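Local coordinates for acyl-coenzyme A thioesterase THEM4 (Rhodococcus sp., PDB 2OV9), which probably hydrolyses medium- and long-chain acyl-coenzyme A thioesters, releasing the free fatty acid and coenzyme A, at residues S25-A30 against G93-L98; E74-M79 against T86-V91; L136-V141 against V201-L206. One frame throughout, in Å; residues are numbered along the deposited sequence. Where two conformers were deposited one is given.

Contacts 1 and 2 share the long loop between helix 51-67 and strand 105-106; their centres are about 13 Å apart, and they join directly where R87 meets E95 and H88 O meets N96. Contact 1 brings the start of helix 26-43, in the N-terminal helical region, onto that loop, so both segments of contact 2 fall within the chain it spans. Contact 3 follows later, setting helix 131-148 on the antiparallel sheet of the hotdog fold. Its centre is about 18 Å from that of contact 2, whose T86, D89 and V91 pack on H140 of the helix. All three contacts touch the second subunit, so helical region, loop and hotdog core all take part in the dimer.

Contact 1 (S25-A30 against G93-L98); sequences SAVDRA and GPENAL
D28, near the start of helix 26-43, faces E95, the third residue of a type I turn running from G93 to N96, with 5.7 Å between their CA atoms. V27 straddles the E95 chain: its CG1 is 3.6 Å from E95 CG and its CG2 only slightly farther, the two side chains crossing at about a right angle. The E95 chain bends at CB-CG (chi2 101°), which carries its carboxylate back over V27 and up to D28. There D28 OD1 comes within 2.4 Å of E95 OE2, the two carboxylate planes 31° apart; at that spacing one of the acids probably holds a proton. E95 has cationic partners too, since OE1 forms salt bridges with R87 and with R46 of the second subunit. P94 lies alongside D28 and lays its CB 3.7 Å from D28 OD1. At the backbone, water 1 donates to both D28 O and P94 O, joining helix and loop. At the end of the beta turn, N96 OD1 accepts from L98 N at 3.0 Å. A type I turn running into an Asx turn, docked on the first turn of a helix, thus ties the N-terminal helical region to the loop and the dimer interface.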
loop_
_atom_site.group_PDB
_atom_site.type_symbol
_atom_site.label_atom_id
_atom_site.label_comp_id
_atom_site.label_asym_id
_atom_site.label_seq_id
_atom_site.Cartn_x
_atom_site.Cartn_y
_atom_site.Cartn_z
ATOM N N SER B 25 -6.387 6.220 22.850
ATOM C CA SER B 25 -7.658 5.521 22.585
ATOM C C SER B 25 -7.271 4.048 22.305
ATOM O O SER B 25 -6.206 3.812 21.759
ATOM C CB SER B 25 -8.418 6.213 21.450
ATOM O OG SER B 25 -7.606 6.350 20.303
ATOM N N ALA B 26 -8.089 3.040 22.605
ATOM C CA ALA B 26 -9.500 2.971 22.293
ATOM C C ALA B 26 -9.406 2.311 20.902
ATOM O O ALA B 26 -8.878 1.199 20.732
ATOM N N VAL B 27 -9.874 3.038 19.908
ATOM C CA VAL B 27 -9.836 2.570 18.536
ATOM C C VAL B 27 -8.379 2.402 18.036
ATOM O O VAL B 27 -8.077 1.485 17.276
ATOM C CB VAL B 27 -10.703 3.505 17.640
ATOM C CG1 VAL B 27 -10.075 4.908 17.522
ATOM C CG2 VAL B 27 -10.986 2.880 16.304
ATOM N N ASP B 28 -7.469 3.270 18.479
ATOM C CA ASP B 28 -6.082 3.156 18.044
ATOM C C ASP B 28 -5.439 1.892 18.591
ATOM O O ASP B 28 -4.617 1.272 17.914
ATOM C CB ASP B 28 -5.260 4.399 18.432
ATOM C CG ASP B 28 -5.610 5.631 17.583
ATOM O OD1 ASP B 28 -6.482 5.539 16.692
ATOM O OD2 ASP B 28 -5.020 6.699 17.815
ATOM N N ARG B 29 -5.816 1.506 19.811
ATOM C CA ARG B 29 -5.287 0.286 20.413
ATOM C C ARG B 29 -5.788 -0.939 19.642
ATOM O O ARG B 29 -5.047 -1.909 19.438
ATOM C CB ARG B 29 -5.645 0.210 21.908
ATOM C CG ARG B 29 -4.803 1.144 22.793
ATOM C CD ARG B 29 -5.246 1.113 24.260
ATOM N NE ARG B 29 -4.812 2.302 24.996
ATOM C CZ ARG B 29 -4.972 2.479 26.310
ATOM N NH1 ARG B 29 -5.551 1.544 27.053
ATOM N NH2 ARG B 29 -4.543 3.595 26.888
ATOM N N ALA B 30 -7.035 -0.883 19.189
ATOM C CA ALA B 30 -7.628 -1.970 18.428
ATOM C C ALA B 30 -6.970 -2.076 17.053
ATOM O O ALA B 30 -6.702 -3.188 16.585
ATOM C CB ALA B 30 -9.133 -1.742 18.266
ATOM N N GLY B 93 -2.538 6.787 8.548
ATOM C CA GLY B 93 -3.808 6.746 9.282
ATOM C C GLY B 93 -3.753 5.891 10.538
ATOM O O GLY B 93 -3.538 4.696 10.445
ATOM N N PRO B 94 -3.959 6.500 11.722
ATOM C CA PRO B 94 -3.889 5.714 12.968
ATOM C C PRO B 94 -4.948 4.631 13.057
ATOM O O PRO B 94 -4.707 3.606 13.678
ATOM C CB PRO B 94 -4.111 6.752 14.067
ATOM C CG PRO B 94 -3.820 8.072 13.431
ATOM C CD PRO B 94 -4.219 7.929 11.988
ATOM N N GLU B 95 -6.107 4.849 12.435
ATOM C CA GLU B 95 -7.160 3.856 12.453
ATOM C C GLU B 95 -7.171 3.002 11.187
ATOM O O GLU B 95 -8.117 2.226 10.951
ATOM C CB GLU B 95 -8.533 4.504 12.698
ATOM C CG GLU B 95 -8.758 4.937 14.141
ATOM C CD GLU B 95 -8.562 6.435 14.384
ATOM O OE1 GLU B 95 -9.488 7.226 14.092
ATOM O OE2 GLU B 95 -7.514 6.829 14.936
ATOM N N ASN B 96 -6.107 3.131 10.388
ATOM C CA ASN B 96 -6.005 2.404 9.135
ATOM C C ASN B 96 -4.930 1.335 9.260
ATOM O O ASN B 96 -3.753 1.638 9.237
ATOM C CB ASN B 96 -5.749 3.370 7.971
ATOM C CG ASN B 96 -5.839 2.690 6.631
ATOM O OD1 ASN B 96 -5.591 1.478 6.516
ATOM N ND2 ASN B 96 -6.194 3.456 5.603
ATOM N N ALA B 97 -5.343 0.076 9.435
ATOM C CA ALA B 97 -4.383 -0.977 9.728
ATOM C C ALA B 97 -3.441 -1.295 8.566
ATOM O O ALA B 97 -2.429 -1.972 8.772
ATOM C CB ALA B 97 -5.071 -2.255 10.260
ATOM N N LEU B 98 -3.743 -0.767 7.377
ATOM C CA LEU B 98 -2.811 -0.828 6.233
ATOM C C LEU B 98 -1.607 0.067 6.413
ATOM O O LEU B 98 -0.564 -0.190 5.806
ATOM C CB LEU B 98 -3.493 -0.373 4.925
ATOM C CG LEU B 98 -4.200 -1.472 4.118
ATOM C CD1 LEU B 98 -5.227 -2.134 4.928
ATOM C CD2 LEU B 98 -4.837 -0.870 2.856
HETATM O O HOH W 1 -3.349 2.937 15.648
#

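Contact 2 (E74-M79 against T86-V91); sequences ERLIDM and TRHDPV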
loop_
_atom_site.group_PDB
_atom_site.type_symbol
_atom_site.label_atom_id
_atom_site.label_comp_id
_atom_site.label_asym_id
_atom_site.label_seq_id
_atom_site.Cartn_x
_atom_site.Cartn_y
_atom_site.Cartn_z
ATOM N N GLU B 74 -16.750 11.737 11.548
ATOM C CA GLU B 74 -15.661 12.703 11.404
ATOM C C GLU B 74 -15.482 13.006 9.926
ATOM O O GLU B 74 -15.586 12.099 9.095
ATOM C CB GLU B 74 -14.354 12.132 11.962
ATOM C CG GLU B 74 -14.326 11.963 13.485
ATOM C CD GLU B 74 -12.976 11.470 14.008
ATOM O OE1 GLU B 74 -11.969 11.546 13.261
ATOM O OE2 GLU B 74 -12.924 11.015 15.176
ATOM N N ARG B 75 -15.221 14.271 9.600
ATOM C CA ARG B 75 -14.947 14.658 8.222
ATOM C C ARG B 75 -13.651 14.014 7.741
ATOM O O ARG B 75 -12.782 13.634 8.544
ATOM C CB ARG B 75 -14.887 16.186 8.048
ATOM C CG ARG B 75 -16.228 16.829 7.712
ATOM C CD ARG B 75 -16.067 18.072 6.836
ATOM N NE ARG B 75 -17.352 18.742 6.613
ATOM C CZ ARG B 75 -17.529 19.841 5.880
ATOM N NH1 ARG B 75 -16.504 20.426 5.275
ATOM N NH2 ARG B 75 -18.745 20.361 5.750
ATOM N N LEU B 76 -13.554 13.855 6.424
ATOM C CA LEU B 76 -12.327 13.407 5.788
ATOM C C LEU B 76 -11.604 14.651 5.319
ATOM O O LEU B 76 -12.194 15.498 4.648
ATOM C CB LEU B 76 -12.633 12.491 4.595
ATOM C CG LEU B 76 -13.376 11.174 4.854
ATOM C CD1 LEU B 76 -13.837 10.546 3.544
ATOM C CD2 LEU B 76 -12.524 10.190 5.675
ATOM N N ILE B 77 -10.336 14.768 5.700
ATOM C CA ILE B 77 -9.497 15.870 5.266
ATOM C C ILE B 77 -9.043 15.579 3.837
ATOM O O ILE B 77 -8.333 14.597 3.602
ATOM C CB ILE B 77 -8.233 16.023 6.171
ATOM C CG1 ILE B 77 -8.569 15.899 7.673
ATOM C CG2 ILE B 77 -7.490 17.312 5.848
ATOM C CD1 ILE B 77 -9.023 17.186 8.371
ATOM N N ASP B 78 -9.467 16.411 2.882
ATOM C CA ASP B 78 -8.892 16.350 1.538
ATOM C C ASP B 78 -7.630 17.201 1.507
ATOM O O ASP B 78 -7.681 18.414 1.253
ATOM C CB ASP B 78 -9.876 16.798 0.445
ATOM C CG ASP B 78 -9.387 16.448 -0.976
ATOM O OD1 ASP B 78 -8.268 15.892 -1.115
ATOM O OD2 ASP B 78 -10.127 16.725 -1.956
HETATM N N MSE B 79 -6.503 16.542 1.779
HETATM C CA MSE B 79 -5.174 17.150 1.745
HETATM C C MSE B 79 -4.839 17.726 0.378
HETATM O O MSE B 79 -4.215 18.781 0.275
HETATM C CB MSE B 79 -4.125 16.091 2.107
HETATM C CG MSE B 79 -2.711 16.626 2.246
HETATM SE SE MSE B 79 -1.500 15.286 2.970
HETATM C CE MSE B 79 -1.492 14.016 1.483
ATOM N N THR B 86 -4.188 14.535 5.811
ATOM C CA THR B 86 -5.189 13.459 5.975
ATOM C C THR B 86 -4.930 12.620 7.220
ATOM O O THR B 86 -3.795 12.562 7.711
ATOM C CB THR B 86 -5.174 12.479 4.794
ATOM O OG1 THR B 86 -3.873 11.886 4.703
ATOM C CG2 THR B 86 -5.488 13.191 3.486
ATOM N N ARG B 87 -5.973 11.942 7.698
ATOM C CA ARG B 87 -5.882 11.115 8.895
ATOM C C ARG B 87 -6.402 9.659 8.702
ATOM O O ARG B 87 -6.467 8.878 9.653
ATOM C CB ARG B 87 -6.701 11.798 9.983
ATOM C CG ARG B 87 -6.069 11.712 11.331
ATOM C CD ARG B 87 -7.041 12.166 12.384
ATOM N NE ARG B 87 -6.678 11.671 13.711
ATOM C CZ ARG B 87 -7.192 10.577 14.265
ATOM N NH1 ARG B 87 -8.080 9.849 13.595
ATOM N NH2 ARG B 87 -6.809 10.214 15.480
ATOM N N HIS B 88 -6.808 9.325 7.479
ATOM C CA HIS B 88 -7.527 8.083 7.192
ATOM C C HIS B 88 -6.800 7.266 6.140
ATOM O O HIS B 88 -7.295 6.221 5.693
ATOM C CB HIS B 88 -8.883 8.434 6.601
ATOM C CG HIS B 88 -8.785 9.179 5.304
ATOM N ND1 HIS B 88 -8.791 10.557 5.238
ATOM C CD2 HIS B 88 -8.652 8.741 4.026
ATOM C CE1 HIS B 88 -8.679 10.937 3.976
ATOM N NE2 HIS B 88 -8.595 9.856 3.220
ATOM N N ASP B 89 -5.652 7.783 5.717
ATOM C CA ASP B 89 -4.930 7.282 4.569
ATOM C C ASP B 89 -4.140 6.002 4.909
ATOM O O ASP B 89 -3.864 5.746 6.083
ATOM C CB ASP B 89 -3.996 8.388 4.095
ATOM C CG ASP B 89 -2.925 8.669 5.091
ATOM O OD1 ASP B 89 -3.141 9.479 6.009
ATOM O OD2 ASP B 89 -1.862 8.047 4.973
ATOM N N PRO B 90 -3.815 5.172 3.891
ATOM C CA PRO B 90 -3.032 3.961 4.140
ATOM C C PRO B 90 -1.538 4.113 4.406
ATOM O O PRO B 90 -0.829 3.109 4.412
ATOM C CB PRO B 90 -3.276 3.113 2.878
ATOM C CG PRO B 90 -3.579 4.116 1.798
ATOM C CD PRO B 90 -4.271 5.269 2.485
ATOM N N VAL B 91 -1.053 5.330 4.629
ATOM C CA VAL B 91 0.369 5.530 4.966
ATOM C C VAL B 91 0.524 5.964 6.412
ATOM O O VAL B 91 1.385 5.450 7.129
ATOM C CB VAL B 91 1.047 6.585 4.025
ATOM C CG1 VAL B 91 2.530 6.790 4.394
ATOM C CG2 VAL B 91 0.907 6.167 2.551
HETATM O O HOH W 2 -8.658 12.571 7.178
#
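L76 lies over the H88 ring where two irregular pieces of one loop fold back together, in the connection that leads into the hotdog thioesterase fold. From CB outward, chi1 of H88 (62°) places CG between the backbone N and the carbonyl carbon, bringing the ring under L76. H88 CB brushes L76 CD2 at 4.1 Å. The same methyl rests above the ring in a CH-pi contact, 4.1 Å from the centroid and 25° off the normal, displaced toward the rim and nearest to ND1. At the edge, ND1 is 2.8 Å from water 2, and that water accepts from I77 N and R87 N, linking both segments to the imidazole. CE1, next along the ring edge, is 3.7 Å from I77 O, which lies near the ring plane. NE2 pairs with G124 O of the second subunit, so the ring is held at both nitrogens and covered by leucine on a face. Beside it T86 fits tightly: CG2 touches I77 O and CB of M79, a selenomethionine. Its hydroxyl faces D89, whose OD2 accepts from V91 N in an Asx turn; T86 OG1 donates to D89 OD1 at 2.8 Å, arriving 52° out of the carboxylate plane.

Contact 3 (L136-V141 against V201-L206); sequences LLLDHV and VSVEGL
L138 leaves its helix with CG anti to the carbonyl carbon (chi1 -79°) and an extended chi2, and this carries CD1 out to V201, while V203, at chi1 65°, swings CG1 in between its own N and carbonyl carbon to press on the base of the leucine. The two valines thus take different parts of the same side chain. V201 CG1 meets the tip, 3.6 Å from L138 CD1, the chains set obliquely. V203 CG1 works lower down, 3.7 Å from L138 CB and 4.0 Å from L138 CD2, and here the two side chains slide past each other in opposite directions. S202, between them, points away, and its OG is hydrogen-bonded to H163. The helix 136-141 axis passes 9.1 Å from that of strand 201-206 at a crossing angle of -45°, the helix-on-sheet packing of the hotdog fold, in which a curved antiparallel sheet wraps a long central helix. I192 of strand 185-194 also touches L138, so two adjacent strands cover the leucine; L158 of strand 154-162 packs on V203. Trimming L138 to an alanine would probably leave V201 CG1 without its partner and open a gap between helix and sheet, although the beta carbon could still meet V203. H140, on the same helix, is hydrogen-bonded through ND1 to H130 of the second subunit. Toward the strand, the side-chain contacts are all carbon on carbon, so what holds helix and strand together here is the fit of branched side chains, without directed bonds.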
loop_
_atom_site.group_PDB
_atom_site.type_symbol
_atom_site.label_atom_id
_atom_site.label_comp_id
_atom_site.label_asym_id
_atom_site.label_seq_id
_atom_site.Cartn_x
_atom_site.Cartn_y
_atom_site.Cartn_z
ATOM N N LEU B 136 4.261 4.105 -2.859
ATOM C CA LEU B 136 3.084 4.567 -2.101
ATOM C C LEU B 136 3.526 5.531 -1.005
ATOM O O LEU B 136 2.936 6.609 -0.838
ATOM C CB LEU B 136 2.305 3.389 -1.487
ATOM C CG LEU B 136 1.366 3.627 -0.291
ATOM C CD1 LEU B 136 0.089 4.449 -0.624
ATOM C CD2 LEU B 136 0.920 2.298 0.271
ATOM N N LEU B 137 4.544 5.144 -0.238
ATOM C CA LEU B 137 5.003 5.985 0.879
ATOM C C LEU B 137 5.478 7.329 0.354
ATOM O O LEU B 137 5.099 8.378 0.891
ATOM C CB LEU B 137 6.147 5.318 1.685
ATOM C CG LEU B 137 5.899 3.938 2.308
ATOM C CD1 LEU B 137 7.012 3.537 3.298
ATOM C CD2 LEU B 137 4.565 3.915 2.970
ATOM N N LEU B 138 6.284 7.298 -0.704
ATOM C CA LEU B 138 6.876 8.539 -1.273
ATOM C C LEU B 138 5.786 9.446 -1.859
ATOM O O LEU B 138 5.807 10.658 -1.666
ATOM C CB LEU B 138 7.972 8.233 -2.319
ATOM C CG LEU B 138 9.329 7.854 -1.681
ATOM C CD1 LEU B 138 10.275 7.302 -2.714
ATOM C CD2 LEU B 138 9.962 9.052 -1.016
ATOM N N ASP B 139 4.829 8.858 -2.567
ATOM C CA ASP B 139 3.710 9.641 -3.065
ATOM C C ASP B 139 3.070 10.456 -1.921
ATOM O O ASP B 139 2.934 11.693 -2.006
ATOM C CB ASP B 139 2.675 8.722 -3.722
ATOM C CG ASP B 139 1.466 9.477 -4.220
ATOM O OD1 ASP B 139 1.546 10.080 -5.296
ATOM O OD2 ASP B 139 0.433 9.489 -3.535
ATOM N N HIS B 140 2.676 9.761 -0.854
ATOM C CA HIS B 140 2.079 10.418 0.297
ATOM C C HIS B 140 2.949 11.490 0.942
ATOM O O HIS B 140 2.469 12.578 1.257
ATOM C CB HIS B 140 1.690 9.422 1.390
ATOM C CG HIS B 140 0.745 10.016 2.380
ATOM N ND1 HIS B 140 -0.593 10.191 2.101
ATOM C CD2 HIS B 140 0.957 10.579 3.593
ATOM C CE1 HIS B 140 -1.179 10.797 3.120
ATOM N NE2 HIS B 140 -0.264 11.028 4.047
ATOM N N VAL B 141 4.217 11.171 1.187
ATOM C CA VAL B 141 5.145 12.172 1.705
ATOM C C VAL B 141 5.189 13.452 0.872
ATOM O O VAL B 141 5.263 14.549 1.443
ATOM C CB VAL B 141 6.571 11.592 1.874
ATOM C CG1 VAL B 141 7.511 12.658 2.396
ATOM C CG2 VAL B 141 6.506 10.459 2.877
ATOM N N VAL B 201 15.428 4.797 -2.710
ATOM C CA VAL B 201 14.434 5.188 -3.712
ATOM C C VAL B 201 14.329 6.698 -3.719
ATOM O O VAL B 201 14.421 7.350 -2.672
ATOM C CB VAL B 201 13.036 4.635 -3.380
ATOM C CG1 VAL B 201 12.053 4.827 -4.598
ATOM C CG2 VAL B 201 13.130 3.173 -3.040
ATOM N N SER B 202 14.100 7.282 -4.892
ATOM C CA SER B 202 13.886 8.706 -4.957
ATOM C C SER B 202 12.681 8.933 -5.853
ATOM O O SER B 202 12.308 8.068 -6.614
ATOM C CB SER B 202 15.141 9.422 -5.493
ATOM O OG SER B 202 15.446 9.061 -6.843
ATOM N N VAL B 203 12.075 10.097 -5.733
ATOM C CA VAL B 203 10.906 10.438 -6.525
ATOM C C VAL B 203 10.893 11.914 -6.884
ATOM O O VAL B 203 11.440 12.749 -6.146
ATOM C CB VAL B 203 9.595 10.065 -5.784
ATOM C CG1 VAL B 203 9.430 10.895 -4.503
ATOM C CG2 VAL B 203 8.366 10.229 -6.722
ATOM N N GLU B 204 10.348 12.185 -8.067
ATOM C CA GLU B 204 9.936 13.521 -8.507
ATOM C C GLU B 204 8.445 13.458 -8.852
ATOM O O GLU B 204 8.053 12.648 -9.718
ATOM C CB GLU B 204 10.696 13.941 -9.773
ATOM C CG GLU B 204 12.144 14.399 -9.585
ATOM C CD GLU B 204 12.858 14.728 -10.905
ATOM O OE1 GLU B 204 12.183 15.012 -11.929
ATOM O OE2 GLU B 204 14.111 14.703 -10.918
ATOM N N GLY B 205 7.629 14.300 -8.217
ATOM C CA GLY B 205 6.192 14.379 -8.545
ATOM C C GLY B 205 5.789 15.748 -9.056
ATOM O O GLY B 205 6.361 16.775 -8.667
ATOM N N LEU B 206 4.802 15.744 -9.941
ATOM C CA LEU B 206 4.238 16.953 -10.502
ATOM C C LEU B 206 2.803 17.026 -10.037
ATOM O O LEU B 206 2.075 16.022 -10.058
ATOM C CB LEU B 206 4.311 16.931 -12.031
ATOM C CG LEU B 206 5.706 16.813 -12.665
ATOM C CD1 LEU B 206 5.605 16.625 -14.181
ATOM C CD2 LEU B 206 6.589 18.033 -12.329
#